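Local coordinates for protein cytochrome P450 RhF (Acinetobacter radioresistens, PDB 6RO8) that binds heme b and probably acts as a monooxygenase, this chain being the heme domain of a longer protein that also carries an iron-sulfur domain, at residues P79-A84 with V324-E329; E146-K151 with Q165-E170; S279-K284 with R421-L426. All coordinates share one frame; numbering follows the deposited sequence.

Contact 1: P79-A84 with V324-E329; sequences PITFSA and VTTESE
T325 sits against the turn of I80 and T81 with both its backbone N and its hydroxyl. T325 N donates to T81 O at 3.0 Å. The hydroxyl of the same threonine lies between the backbone N and the carbonyl carbon (chi1 53°), and from there T325 OG1 is 2.7 Å from both I80 O and T81 O, within hydrogen-bonding distance of each but able to give its single proton to one at a time. Within 324-329, S328 OG bonds back to T326 O, in the plane of that carbonyl, while T81 OG1 turns to D78 and S83 OG to D117.

The pairing of F82 with V324, an antiparallel non-hydrogen-bonded pair, sets strand 82-83 as the outermost strand beside 320-324 in the mixed sheet of the P450 fold. Just beyond this pair the chain at 325-327 leaves the sheet and turns into the hairpin of strands 328-330 and 333-335.

Packing contacts gather round that pairing. The side chains of F82 and V324 lie side by side and point the same way, with V324 CG2 in the ring plane at the edge, 3.9 Å from F82 CD1. One face of the ring carries T81 CB, centred 3.9 Å above it. S328 OG approaches F82 CE1 obliquely. F335 and L341 also pack on F82, as does R322, a heme-binding residue. T81 CG2, anti to its backbone N, reaches S328 CB at 3.5 Å and the methyl T326 CG2 at 4.0 Å. Nearer the strand, S83 CB rests 3.9 Å from T325 CG2.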
ATOM      1  N   PRO A  79      13.596  -4.341 -13.930  1.00 84.51           N
ATOM      2  CA  PRO A  79      14.134  -4.180 -12.576  1.00 83.38           C
ATOM      3  C   PRO A  79      15.644  -4.271 -12.491  1.00 88.60           C
ATOM      4  O   PRO A  79      16.184  -4.158 -11.386  1.00 91.61           O
ATOM      5  CB  PRO A  79      13.481  -5.345 -11.817  1.00 78.16           C
ATOM      6  CG  PRO A  79      13.331  -6.407 -12.839  1.00 71.73           C
ATOM      7  CD  PRO A  79      13.200  -5.735 -14.193  1.00 79.84           C
ATOM      8  N   ILE A  80      16.341  -4.496 -13.601  1.00 91.97           N
ATOM      9  CA  ILE A  80      17.792  -4.391 -13.548  1.00 96.73           C
ATOM     10  C   ILE A  80      18.214  -2.929 -13.682  1.00 89.20           C
ATOM     11  O   ILE A  80      18.936  -2.401 -12.829  1.00 87.79           O
ATOM     12  CB  ILE A  80      18.451  -5.319 -14.597  1.00101.07           C
ATOM     13  CG1 ILE A  80      17.826  -5.157 -15.982  1.00112.72           C
ATOM     14  CG2 ILE A  80      18.268  -6.784 -14.180  1.00 77.73           C
ATOM     15  CD1 ILE A  80      18.825  -5.117 -17.153  1.00112.52           C
ATOM     16  N   THR A  81      17.693  -2.226 -14.693  1.00 88.62           N
ATOM     17  CA  THR A  81      17.933  -0.787 -14.799  1.00 95.00           C
ATOM     18  C   THR A  81      17.316  -0.028 -13.631  1.00 96.81           C
ATOM     19  O   THR A  81      17.990   0.772 -12.971  1.00 95.59           O
ATOM     20  CB  THR A  81      17.364  -0.250 -16.105  1.00 97.37           C
ATOM     21  OG1 THR A  81      17.595  -1.209 -17.143  1.00101.28           O
ATOM     22  CG2 THR A  81      18.047   1.062 -16.463  1.00 90.48           C
ATOM     23  N   PHE A  82      16.025  -0.243 -13.380  1.00 96.20           N
ATOM     24  CA  PHE A  82      15.291   0.471 -12.339  1.00 88.90           C
ATOM     25  C   PHE A  82      15.056  -0.492 -11.189  1.00 86.29           C
ATOM     26  O   PHE A  82      14.169  -1.347 -11.252  1.00 99.32           O
ATOM     27  CB  PHE A  82      13.993   1.034 -12.895  1.00 84.09           C
ATOM     28  CG  PHE A  82      14.166   1.676 -14.217  1.00 82.73           C
ATOM     29  CD1 PHE A  82      14.821   2.887 -14.320  1.00 83.48           C
ATOM     30  CD2 PHE A  82      13.724   1.050 -15.365  1.00 80.06           C
ATOM     31  CE1 PHE A  82      15.007   3.477 -15.535  1.00 84.62           C
ATOM     32  CE2 PHE A  82      13.909   1.637 -16.583  1.00 83.51           C
ATOM     33  CZ  PHE A  82      14.557   2.858 -16.669  1.00 87.92           C
ATOM     34  N   SER A  83      15.847  -0.350 -10.141  1.00 79.32           N
ATOM     35  CA  SER A  83      15.815  -1.311  -9.057  1.00 78.49           C
ATOM     36  C   SER A  83      14.964  -0.803  -7.899  1.00 79.47           C
ATOM     37  O   SER A  83      14.764   0.401  -7.707  1.00 77.55           O
ATOM     38  CB  SER A  83      17.224  -1.619  -8.563  1.00 82.22           C
ATOM     39  OG  SER A  83      17.526  -0.892  -7.382  1.00 86.87           O
ATOM     40  N   ALA A  84      14.492  -1.757  -7.113  1.00 79.34           N
ATOM     41  CA  ALA A  84      13.584  -1.530  -6.009  1.00 74.78           C
ATOM     42  C   ALA A  84      14.292  -1.159  -4.719  1.00 78.16           C
ATOM     43  O   ALA A  84      13.624  -1.043  -3.689  1.00 75.57           O
ATOM     44  CB  ALA A  84      12.738  -2.786  -5.780  1.00 72.71           C
ATOM     45  N   VAL A 324      17.735   4.314 -10.201  1.00 82.01           N
ATOM     46  CA  VAL A 324      18.385   4.039 -11.477  1.00 88.61           C
ATOM     47  C   VAL A 324      19.812   3.551 -11.218  1.00 96.89           C
ATOM     48  O   VAL A 324      20.569   4.159 -10.443  1.00 96.91           O
ATOM     49  CB  VAL A 324      18.356   5.292 -12.370  1.00 80.57           C
ATOM     50  CG1 VAL A 324      19.109   5.073 -13.671  1.00 76.76           C
ATOM     51  CG2 VAL A 324      16.902   5.702 -12.631  1.00 71.41           C
ATOM     52  N   THR A 325      20.173   2.436 -11.860  1.00 88.06           N
ATOM     53  CA  THR A 325      21.437   1.752 -11.624  1.00 94.27           C
ATOM     54  C   THR A 325      22.465   1.973 -12.728  1.00106.53           C
ATOM     55  O   THR A 325      23.668   1.882 -12.463  1.00115.02           O
ATOM     56  CB  THR A 325      21.191   0.249 -11.469  1.00 88.24           C
ATOM     57  OG1 THR A 325      20.453  -0.219 -12.605  1.00 87.36           O
ATOM     58  CG2 THR A 325      20.391  -0.038 -10.195  1.00 78.14           C
ATOM     59  N   THR A 326      22.026   2.224 -13.961  1.00 96.83           N
ATOM     60  CA  THR A 326      22.902   2.670 -15.035  1.00100.89           C
ATOM     61  C   THR A 326      22.163   3.744 -15.810  1.00105.63           C
ATOM     62  O   THR A 326      20.935   3.805 -15.772  1.00104.09           O
ATOM     63  CB  THR A 326      23.304   1.526 -15.978  1.00103.00           C
ATOM     64  OG1 THR A 326      24.236   2.013 -16.967  1.00107.89           O
ATOM     65  CG2 THR A 326      22.068   0.960 -16.663  1.00 84.48           C
ATOM     66  N   GLU A 327      22.896   4.607 -16.513  1.00113.12           N
ATOM     67  CA  GLU A 327      22.161   5.623 -17.247  1.00114.19           C
ATOM     68  C   GLU A 327      21.263   4.955 -18.283  1.00111.40           C
ATOM     69  O   GLU A 327      21.526   3.846 -18.760  1.00110.55           O
ATOM     70  CB  GLU A 327      23.070   6.675 -17.893  1.00117.83           C
ATOM     71  CG  GLU A 327      24.456   6.284 -18.305  1.00132.62           C
ATOM     72  CD  GLU A 327      25.161   7.446 -19.015  1.00133.46           C
ATOM     73  OE1 GLU A 327      26.374   7.348 -19.300  1.00133.44           O
ATOM     74  OE2 GLU A 327      24.483   8.471 -19.276  1.00129.18           O
ATOM     75  N   SER A 328      20.163   5.627 -18.576  1.00112.97           N
ATOM     76  CA  SER A 328      19.004   5.026 -19.214  1.00101.90           C
ATOM     77  C   SER A 328      18.129   6.172 -19.686  1.00 97.20           C
ATOM     78  O   SER A 328      18.329   7.325 -19.298  1.00 92.94           O
ATOM     79  CB  SER A 328      18.255   4.127 -18.232  1.00 96.87           C
ATOM     80  OG  SER A 328      18.165   4.765 -16.966  1.00 94.30           O
ATOM     81  N   GLU A 329      17.148   5.853 -20.516  1.00100.65           N
ATOM     82  CA  GLU A 329      16.201   6.898 -20.848  1.00104.98           C
ATOM     83  C   GLU A 329      14.808   6.311 -21.034  1.00106.80           C
ATOM     84  O   GLU A 329      14.635   5.157 -21.433  1.00111.05           O
ATOM     85  CB  GLU A 329      16.658   7.686 -22.072  1.00112.52           C
ATOM     86  CG  GLU A 329      16.768   6.886 -23.341  1.00133.06           C
ATOM     87  CD  GLU A 329      15.445   6.831 -24.074  1.00144.51           C
ATOM     88  OE1 GLU A 329      14.885   5.722 -24.231  1.00147.72           O
ATOM     89  OE2 GLU A 329      14.948   7.907 -24.469  1.00147.76           O
TER

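Contact 2: E146-K151 with Q165-E170; sequences ELVRKK and QEMLWE
E166 meets K151 through its backbone: the lysine chain bends across the carbonyl, with K151 CD 3.1 Å from E166 O. The carboxylate of E166 is engaged in a salt bridge with K158. M167 comes next and supplies the apolar part. Its CB lies 4.0 Å from K151 CB, and its terminal methyl goes on to V148, where M167 CE is 3.4 Å from V148 CG1. The two side chains cross at about a right angle, the methionine chain bending at its last torsion (chi3 -31°) to bring the methyl round to the valine. I393 and F394 of helix 384-401 pack on V148 as well, and I171 of helix 170-179 touches both V148 and K151. E170 closes the segment, its extended side chain crossing that of K151 to form a salt bridge, K151 NZ to E170 OE2 at 2.8 Å, with E170 OE1 at 3.1 Å from the same nitrogen. The arrangement joins helix 134-155 to the helical pieces 163-168 and 170-179 that follow strand 160-162, probably the D and E helices of the P450 fold. K151 works at both levels: its CB belongs to the apolar packing with M167, while its ammonium, close to both oxygens of E170, would balance that charge at the partly exposed border.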
ATOM      1  N   GLU A 146     -16.200 -14.760   8.501  1.00 97.99           N
ATOM      2  CA  GLU A 146     -16.665 -14.827   9.884  1.00103.16           C
ATOM      3  C   GLU A 146     -16.418 -13.507  10.600  1.00 99.32           C
ATOM      4  O   GLU A 146     -17.284 -13.015  11.332  1.00100.63           O
ATOM      5  CB  GLU A 146     -15.970 -15.968  10.626  1.00105.84           C
ATOM      6  CG  GLU A 146     -16.438 -17.359  10.251  1.00118.34           C
ATOM      7  CD  GLU A 146     -17.846 -17.665  10.735  1.00139.48           C
ATOM      8  OE1 GLU A 146     -18.054 -17.774  11.971  1.00144.26           O
ATOM      9  OE2 GLU A 146     -18.747 -17.807   9.877  1.00141.69           O
ATOM     10  N   LEU A 147     -15.244 -12.908  10.384  1.00 88.44           N
ATOM     11  CA  LEU A 147     -14.907 -11.674  11.082  1.00 92.22           C
ATOM     12  C   LEU A 147     -15.870 -10.558  10.706  1.00 92.04           C
ATOM     13  O   LEU A 147     -16.399  -9.856  11.577  1.00 92.81           O
ATOM     14  CB  LEU A 147     -13.460 -11.268  10.769  1.00 96.92           C
ATOM     15  CG  LEU A 147     -12.359 -12.097  11.432  1.00 86.29           C
ATOM     16  CD1 LEU A 147     -11.002 -11.488  11.149  1.00 79.52           C
ATOM     17  CD2 LEU A 147     -12.607 -12.188  12.929  1.00 76.66           C
ATOM     18  N   VAL A 148     -16.107 -10.384   9.406  1.00 87.15           N
ATOM     19  CA  VAL A 148     -16.942  -9.286   8.944  1.00 85.67           C
ATOM     20  C   VAL A 148     -18.390  -9.491   9.380  1.00 92.95           C
ATOM     21  O   VAL A 148     -19.105  -8.528   9.687  1.00101.43           O
ATOM     22  CB  VAL A 148     -16.809  -9.155   7.420  1.00 83.91           C
ATOM     23  CG1 VAL A 148     -17.694  -8.057   6.900  1.00 72.65           C
ATOM     24  CG2 VAL A 148     -15.357  -8.901   7.046  1.00 80.85           C
ATOM     25  N   ARG A 149     -18.850 -10.742   9.418  1.00 89.88           N
ATOM     26  CA  ARG A 149     -20.208 -10.996   9.877  1.00 92.85           C
ATOM     27  C   ARG A 149     -20.369 -10.584  11.335  1.00105.26           C
ATOM     28  O   ARG A 149     -21.393 -10.006  11.722  1.00101.34           O
ATOM     29  CB  ARG A 149     -20.562 -12.471   9.706  1.00 96.45           C
ATOM     30  CG  ARG A 149     -22.033 -12.760   9.985  1.00114.17           C
ATOM     31  CD  ARG A 149     -22.395 -14.214   9.745  1.00120.21           C
ATOM     32  NE  ARG A 149     -21.896 -15.087  10.803  1.00122.29           N
ATOM     33  CZ  ARG A 149     -20.749 -15.755  10.756  1.00125.98           C
ATOM     34  NH1 ARG A 149     -19.967 -15.667   9.686  1.00121.53           N
ATOM     35  NH2 ARG A 149     -20.392 -16.520  11.782  1.00129.65           N
ATOM     36  N   LYS A 150     -19.364 -10.878  12.169  1.00105.46           N
ATOM     37  CA  LYS A 150     -19.501 -10.591  13.594  1.00106.60           C
ATOM     38  C   LYS A 150     -19.288  -9.117  13.881  1.00101.06           C
ATOM     39  O   LYS A 150     -19.967  -8.548  14.741  1.00100.41           O
ATOM     40  CB  LYS A 150     -18.533 -11.455  14.403  1.00103.70           C
ATOM     41  CG  LYS A 150     -18.580 -12.903  13.988  1.00110.35           C
ATOM     42  CD  LYS A 150     -17.679 -13.811  14.807  1.00114.68           C
ATOM     43  CE  LYS A 150     -18.446 -14.579  15.867  1.00117.76           C
ATOM     44  NZ  LYS A 150     -17.521 -15.032  16.942  1.00130.29           N
ATOM     45  N   LYS A 151     -18.359  -8.480  13.170  1.00 96.00           N
ATOM     46  CA  LYS A 151     -18.134  -7.059  13.407  1.00 92.52           C
ATOM     47  C   LYS A 151     -19.390  -6.248  13.107  1.00104.15           C
ATOM     48  O   LYS A 151     -19.815  -5.425  13.930  1.00113.57           O
ATOM     49  CB  LYS A 151     -16.949  -6.561  12.588  1.00 79.75           C
ATOM     50  CG  LYS A 151     -15.630  -6.705  13.335  1.00 87.82           C
ATOM     51  CD  LYS A 151     -15.552  -5.726  14.501  1.00 95.45           C
ATOM     52  CE  LYS A 151     -14.895  -6.329  15.740  1.00105.19           C
ATOM     53  NZ  LYS A 151     -13.405  -6.216  15.776  1.00104.63           N
ATOM     54  N   GLN A 165     -13.096   2.630  12.303  1.00 81.85           N
ATOM     55  CA  GLN A 165     -12.927   2.183  13.677  1.00 93.76           C
ATOM     56  C   GLN A 165     -13.731   0.929  14.002  1.00 93.28           C
ATOM     57  O   GLN A 165     -13.312   0.159  14.869  1.00 93.32           O
ATOM     58  CB  GLN A 165     -13.278   3.314  14.647  1.00 89.76           C
ATOM     59  CG  GLN A 165     -12.466   3.260  15.937  1.00109.38           C
ATOM     60  CD  GLN A 165     -10.969   3.013  15.702  1.00121.42           C
ATOM     61  OE1 GLN A 165     -10.363   2.146  16.350  1.00124.89           O
ATOM     62  NE2 GLN A 165     -10.368   3.778  14.773  1.00116.31           N
ATOM     63  N   GLU A 166     -14.838   0.673  13.309  1.00 85.80           N
ATOM     64  CA  GLU A 166     -15.579  -0.546  13.618  1.00 97.10           C
ATOM     65  C   GLU A 166     -14.894  -1.784  13.056  1.00 99.14           C
ATOM     66  O   GLU A 166     -14.842  -2.820  13.727  1.00107.82           O
ATOM     67  CB  GLU A 166     -17.022  -0.463  13.101  1.00 98.88           C
ATOM     68  CG  GLU A 166     -17.758   0.818  13.486  1.00103.32           C
ATOM     69  CD  GLU A 166     -18.339   0.782  14.894  1.00105.01           C
ATOM     70  OE1 GLU A 166     -18.690   1.877  15.417  1.00102.38           O
ATOM     71  OE2 GLU A 166     -18.449  -0.331  15.462  1.00 99.72           O
ATOM     72  N   MET A 167     -14.359  -1.710  11.842  1.00 91.08           N
ATOM     73  CA  MET A 167     -13.904  -2.949  11.223  1.00 87.55           C
ATOM     74  C   MET A 167     -12.746  -2.753  10.245  1.00 87.44           C
ATOM     75  O   MET A 167     -11.922  -3.663  10.076  1.00 82.42           O
ATOM     76  CB  MET A 167     -15.071  -3.655  10.498  1.00 75.93           C
ATOM     77  CG  MET A 167     -15.761  -2.804   9.423  1.00 83.43           C
ATOM     78  SD  MET A 167     -17.219  -3.545   8.654  1.00 90.93           S
ATOM     79  CE  MET A 167     -16.842  -5.257   8.704  1.00 95.25           C
ATOM     80  N   LEU A 168     -12.635  -1.565   9.630  1.00 85.70           N
ATOM     81  CA  LEU A 168     -11.851  -1.479   8.400  1.00 80.83           C
ATOM     82  C   LEU A 168     -10.343  -1.594   8.649  1.00 79.46           C
ATOM     83  O   LEU A 168      -9.631  -2.106   7.785  1.00 77.33           O
ATOM     84  CB  LEU A 168     -12.201  -0.203   7.625  1.00 75.69           C
ATOM     85  CG  LEU A 168     -13.507  -0.262   6.792  1.00 76.09           C
ATOM     86  CD1 LEU A 168     -13.628   0.920   5.842  1.00 67.67           C
ATOM     87  CD2 LEU A 168     -13.735  -1.595   6.021  1.00 71.55           C
ATOM     88  N   TRP A 169      -9.823  -1.154   9.799  1.00 74.91           N
ATOM     89  CA  TRP A 169      -8.419  -1.451  10.078  1.00 75.47           C
ATOM     90  C   TRP A 169      -8.230  -2.713  10.913  1.00 79.23           C
ATOM     91  O   TRP A 169      -7.234  -3.428  10.741  1.00 71.82           O
ATOM     92  CB  TRP A 169      -7.732  -0.261  10.765  1.00 77.80           C
ATOM     93  CG  TRP A 169      -7.991  -0.104  12.219  1.00 93.99           C
ATOM     94  CD1 TRP A 169      -8.934   0.692  12.801  1.00102.74           C
ATOM     95  CD2 TRP A 169      -7.273  -0.728  13.295  1.00106.62           C
ATOM     96  NE1 TRP A 169      -8.862   0.592  14.175  1.00109.74           N
ATOM     97  CE2 TRP A 169      -7.854  -0.277  14.503  1.00112.30           C
ATOM     98  CE3 TRP A 169      -6.204  -1.634  13.356  1.00100.40           C
ATOM     99  CZ2 TRP A 169      -7.403  -0.700  15.751  1.00110.99           C
ATOM    100  CZ3 TRP A 169      -5.760  -2.050  14.590  1.00 97.68           C
ATOM    101  CH2 TRP A 169      -6.358  -1.586  15.773  1.00109.03           C
ATOM    102  N   GLU A 170      -9.186  -3.035  11.776  1.00 76.27           N
ATOM    103  CA  GLU A 170      -8.972  -4.123  12.717  1.00 81.36           C
ATOM    104  C   GLU A 170      -9.015  -5.485  12.026  1.00 83.42           C
ATOM    105  O   GLU A 170      -8.208  -6.368  12.334  1.00 80.63           O
ATOM    106  CB  GLU A 170     -10.023  -4.029  13.806  1.00 94.02           C
ATOM    107  CG  GLU A 170      -9.613  -4.477  15.160  1.00108.79           C
ATOM    108  CD  GLU A 170     -10.825  -4.519  16.035  1.00129.35           C
ATOM    109  OE1 GLU A 170     -11.684  -3.623  15.854  1.00135.66           O
ATOM    110  OE2 GLU A 170     -10.956  -5.462  16.844  1.00137.46           O
TER

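Contact 3: S279-K284 with R421-L426; sequences SANALK and RGPEAL
N281 ND2 is gripped by two carbonyls: it donates to R421 O at 2.9 Å, with an N-H...O angle of 154°, and more weakly to S314 O. The amide comes at R421 from above the carbonyl plane, 37° out of it. Its other arm lies against the loop as well, N281 OD1 being 3.4 Å from G422 CA and also touching P423 CD, so one side chain spans three consecutive residues. The proline ring is also met by A280, whose CB is 3.8 Å from P423 CD, and by K284, which slides past it in the opposite direction with CD beside P423 CG. Beyond that the lysine makes a cation-pi contact with F412. R421 turns its guanidinium to Q39 O and the ring of Y414. L426 completes the packing with both methyls: L426 CD1 lies 3.7 Å from K284 CB, and L426 CD2 lies 3.7 Å from L283 CB. Its CG, anti to the backbone N (chi1 -162°), lies toward the helix. Helix 273-288 probably corresponds to the later part of the long central helix of the P450 fold, and 421-426 is the loop leading into strand 427-429, which pairs with strand 160-162. L168 of helix 163-168 packs on A280 and L426 alike, while M391 and F394 of helix 384-401 touch S279 and L398 touches L283.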
ATOM      1  N   SER A 279      -9.873  -0.617   1.183  1.00 69.91           N
ATOM      2  CA  SER A 279     -11.269  -0.902   1.530  1.00 76.64           C
ATOM      3  C   SER A 279     -12.033   0.351   1.903  1.00 73.37           C
ATOM      4  O   SER A 279     -13.236   0.457   1.612  1.00 66.28           O
ATOM      5  CB  SER A 279     -11.359  -1.918   2.684  1.00 65.19           C
ATOM      6  OG  SER A 279     -10.575  -3.071   2.462  1.00 62.39           O
ATOM      7  N   ALA A 280     -11.372   1.273   2.605  1.00 65.85           N
ATOM      8  CA  ALA A 280     -12.031   2.532   2.916  1.00 71.26           C
ATOM      9  C   ALA A 280     -12.235   3.371   1.651  1.00 70.56           C
ATOM     10  O   ALA A 280     -13.307   3.966   1.449  1.00 67.88           O
ATOM     11  CB  ALA A 280     -11.234   3.288   3.966  1.00 59.78           C
ATOM     12  N   ASN A 281     -11.230   3.402   0.770  1.00 66.63           N
ATOM     13  CA  ASN A 281     -11.370   4.131  -0.489  1.00 72.80           C
ATOM     14  C   ASN A 281     -12.528   3.595  -1.314  1.00 77.27           C
ATOM     15  O   ASN A 281     -13.327   4.366  -1.864  1.00 74.11           O
ATOM     16  CB  ASN A 281     -10.085   4.027  -1.300  1.00 61.45           C
ATOM     17  CG  ASN A 281      -8.991   4.834  -0.725  1.00 64.74           C
ATOM     18  OD1 ASN A 281      -9.231   5.726   0.089  1.00 67.21           O
ATOM     19  ND2 ASN A 281      -7.757   4.509  -1.108  1.00 63.05           N
ATOM     20  N   ALA A 282     -12.621   2.269  -1.424  1.00 73.72           N
ATOM     21  CA  ALA A 282     -13.650   1.661  -2.258  1.00 73.83           C
ATOM     22  C   ALA A 282     -15.042   1.953  -1.721  1.00 70.53           C
ATOM     23  O   ALA A 282     -15.934   2.340  -2.483  1.00 71.69           O
ATOM     24  CB  ALA A 282     -13.404   0.157  -2.372  1.00 51.05           C
ATOM     25  N   LEU A 283     -15.243   1.775  -0.412  1.00 69.81           N
ATOM     26  CA  LEU A 283     -16.539   2.073   0.187  1.00 73.96           C
ATOM     27  C   LEU A 283     -16.875   3.553   0.059  1.00 82.00           C
ATOM     28  O   LEU A 283     -18.030   3.909  -0.217  1.00 78.25           O
ATOM     29  CB  LEU A 283     -16.563   1.651   1.654  1.00 65.70           C
ATOM     30  CG  LEU A 283     -16.596   0.158   1.913  1.00 66.14           C
ATOM     31  CD1 LEU A 283     -16.091  -0.130   3.306  1.00 66.95           C
ATOM     32  CD2 LEU A 283     -17.994  -0.364   1.753  1.00 70.04           C
ATOM     33  N   LYS A 284     -15.877   4.429   0.254  1.00 71.38           N
ATOM     34  CA  LYS A 284     -16.097   5.859   0.046  1.00 76.59           C
ATOM     35  C   LYS A 284     -16.552   6.144  -1.389  1.00 76.01           C
ATOM     36  O   LYS A 284     -17.509   6.892  -1.611  1.00 76.60           O
ATOM     37  CB  LYS A 284     -14.816   6.628   0.389  1.00 71.43           C
ATOM     38  CG  LYS A 284     -14.835   8.141   0.175  1.00 70.65           C
ATOM     39  CD  LYS A 284     -13.586   8.770   0.808  1.00 74.78           C
ATOM     40  CE  LYS A 284     -13.450  10.239   0.442  1.00 86.66           C
ATOM     41  NZ  LYS A 284     -13.520  10.430  -1.036  1.00 90.47           N
ATOM     42  N   ARG A 421      -2.609   6.033   0.741  1.00 74.94           N
ATOM     43  CA  ARG A 421      -3.751   6.943   0.697  1.00 72.40           C
ATOM     44  C   ARG A 421      -5.030   6.228   1.117  1.00 76.19           C
ATOM     45  O   ARG A 421      -5.448   5.241   0.495  1.00 65.94           O
ATOM     46  CB  ARG A 421      -3.921   7.553  -0.695  1.00 61.53           C
ATOM     47  CG  ARG A 421      -4.952   8.650  -0.696  1.00 65.15           C
ATOM     48  CD  ARG A 421      -4.982   9.455  -1.983  1.00 67.75           C
ATOM     49  NE  ARG A 421      -6.049  10.456  -1.926  1.00 77.05           N
ATOM     50  CZ  ARG A 421      -5.959  11.622  -1.286  1.00 82.60           C
ATOM     51  NH1 ARG A 421      -4.838  11.963  -0.663  1.00 79.03           N
ATOM     52  NH2 ARG A 421      -6.986  12.465  -1.282  1.00 88.74           N
ATOM     53  N   GLY A 422      -5.652   6.748   2.170  1.00 73.87           N
ATOM     54  CA  GLY A 422      -6.975   6.353   2.572  1.00 63.12           C
ATOM     55  C   GLY A 422      -7.457   7.305   3.642  1.00 66.75           C
ATOM     56  O   GLY A 422      -6.663   7.926   4.353  1.00 60.50           O
ATOM     57  N   PRO A 423      -8.770   7.457   3.763  1.00 71.18           N
ATOM     58  CA  PRO A 423      -9.312   8.400   4.748  1.00 68.37           C
ATOM     59  C   PRO A 423      -9.181   7.834   6.156  1.00 73.21           C
ATOM     60  O   PRO A 423      -9.322   6.631   6.375  1.00 76.16           O
ATOM     61  CB  PRO A 423     -10.778   8.534   4.330  1.00 73.01           C
ATOM     62  CG  PRO A 423     -11.105   7.167   3.726  1.00 81.81           C
ATOM     63  CD  PRO A 423      -9.817   6.653   3.101  1.00 74.28           C
ATOM     64  N   GLU A 424      -8.900   8.719   7.120  1.00 73.87           N
ATOM     65  CA  GLU A 424      -8.725   8.268   8.501  1.00 81.38           C
ATOM     66  C   GLU A 424     -10.046   7.814   9.119  1.00 88.21           C
ATOM     67  O   GLU A 424     -10.071   6.881   9.930  1.00 81.51           O
ATOM     68  CB  GLU A 424      -8.096   9.377   9.336  1.00 75.47           C
ATOM     69  CG  GLU A 424      -6.964  10.025   8.618  1.00 88.81           C
ATOM     70  CD  GLU A 424      -5.903  10.546   9.541  1.00 96.49           C
ATOM     71  OE1 GLU A 424      -5.765  11.784   9.635  1.00 94.96           O
ATOM     72  OE2 GLU A 424      -5.211   9.714  10.163  1.00103.40           O
ATOM     73  N   ALA A 425     -11.146   8.465   8.756  1.00 82.29           N
ATOM     74  CA  ALA A 425     -12.471   8.061   9.184  1.00 76.17           C
ATOM     75  C   ALA A 425     -13.359   7.855   7.964  1.00 78.82           C
ATOM     76  O   ALA A 425     -13.105   8.406   6.885  1.00 75.91           O
ATOM     77  CB  ALA A 425     -13.090   9.105  10.123  1.00 71.09           C
ATOM     78  N   LEU A 426     -14.408   7.041   8.141  1.00 71.09           N
ATOM     79  CA  LEU A 426     -15.422   6.808   7.109  1.00 73.04           C
ATOM     80  C   LEU A 426     -16.788   6.813   7.809  1.00 82.76           C
ATOM     81  O   LEU A 426     -17.346   5.763   8.139  1.00 89.85           O
ATOM     82  CB  LEU A 426     -15.166   5.501   6.352  1.00 65.26           C
ATOM     83  CG  LEU A 426     -15.879   5.387   4.998  1.00 74.43           C
ATOM     84  CD1 LEU A 426     -15.373   6.428   3.997  1.00 76.42           C
ATOM     85  CD2 LEU A 426     -15.794   3.980   4.411  1.00 73.03           C
TER

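Overall arrangement
Contacts 2 and 3 lie on one side of the chain's centre, and contact 1 lies on the other, its nearest atoms about 18 Å from contact 3 and about 25 Å from contact 2. Contact 3 is the buried one; the other two are partly buried and lie farther out. L168, from the helix of contact 2, joins it to contact 3 by packing its CD1 on L283 CD1 at 3.7 Å. Helix 384-401 also backs both. The chemistry follows position: a threonine set against backbone carbonyls at the sheet edge in contact 1, a salt bridge over an apolar patch in contact 2, and one amide amid aliphatic packing in contact 3.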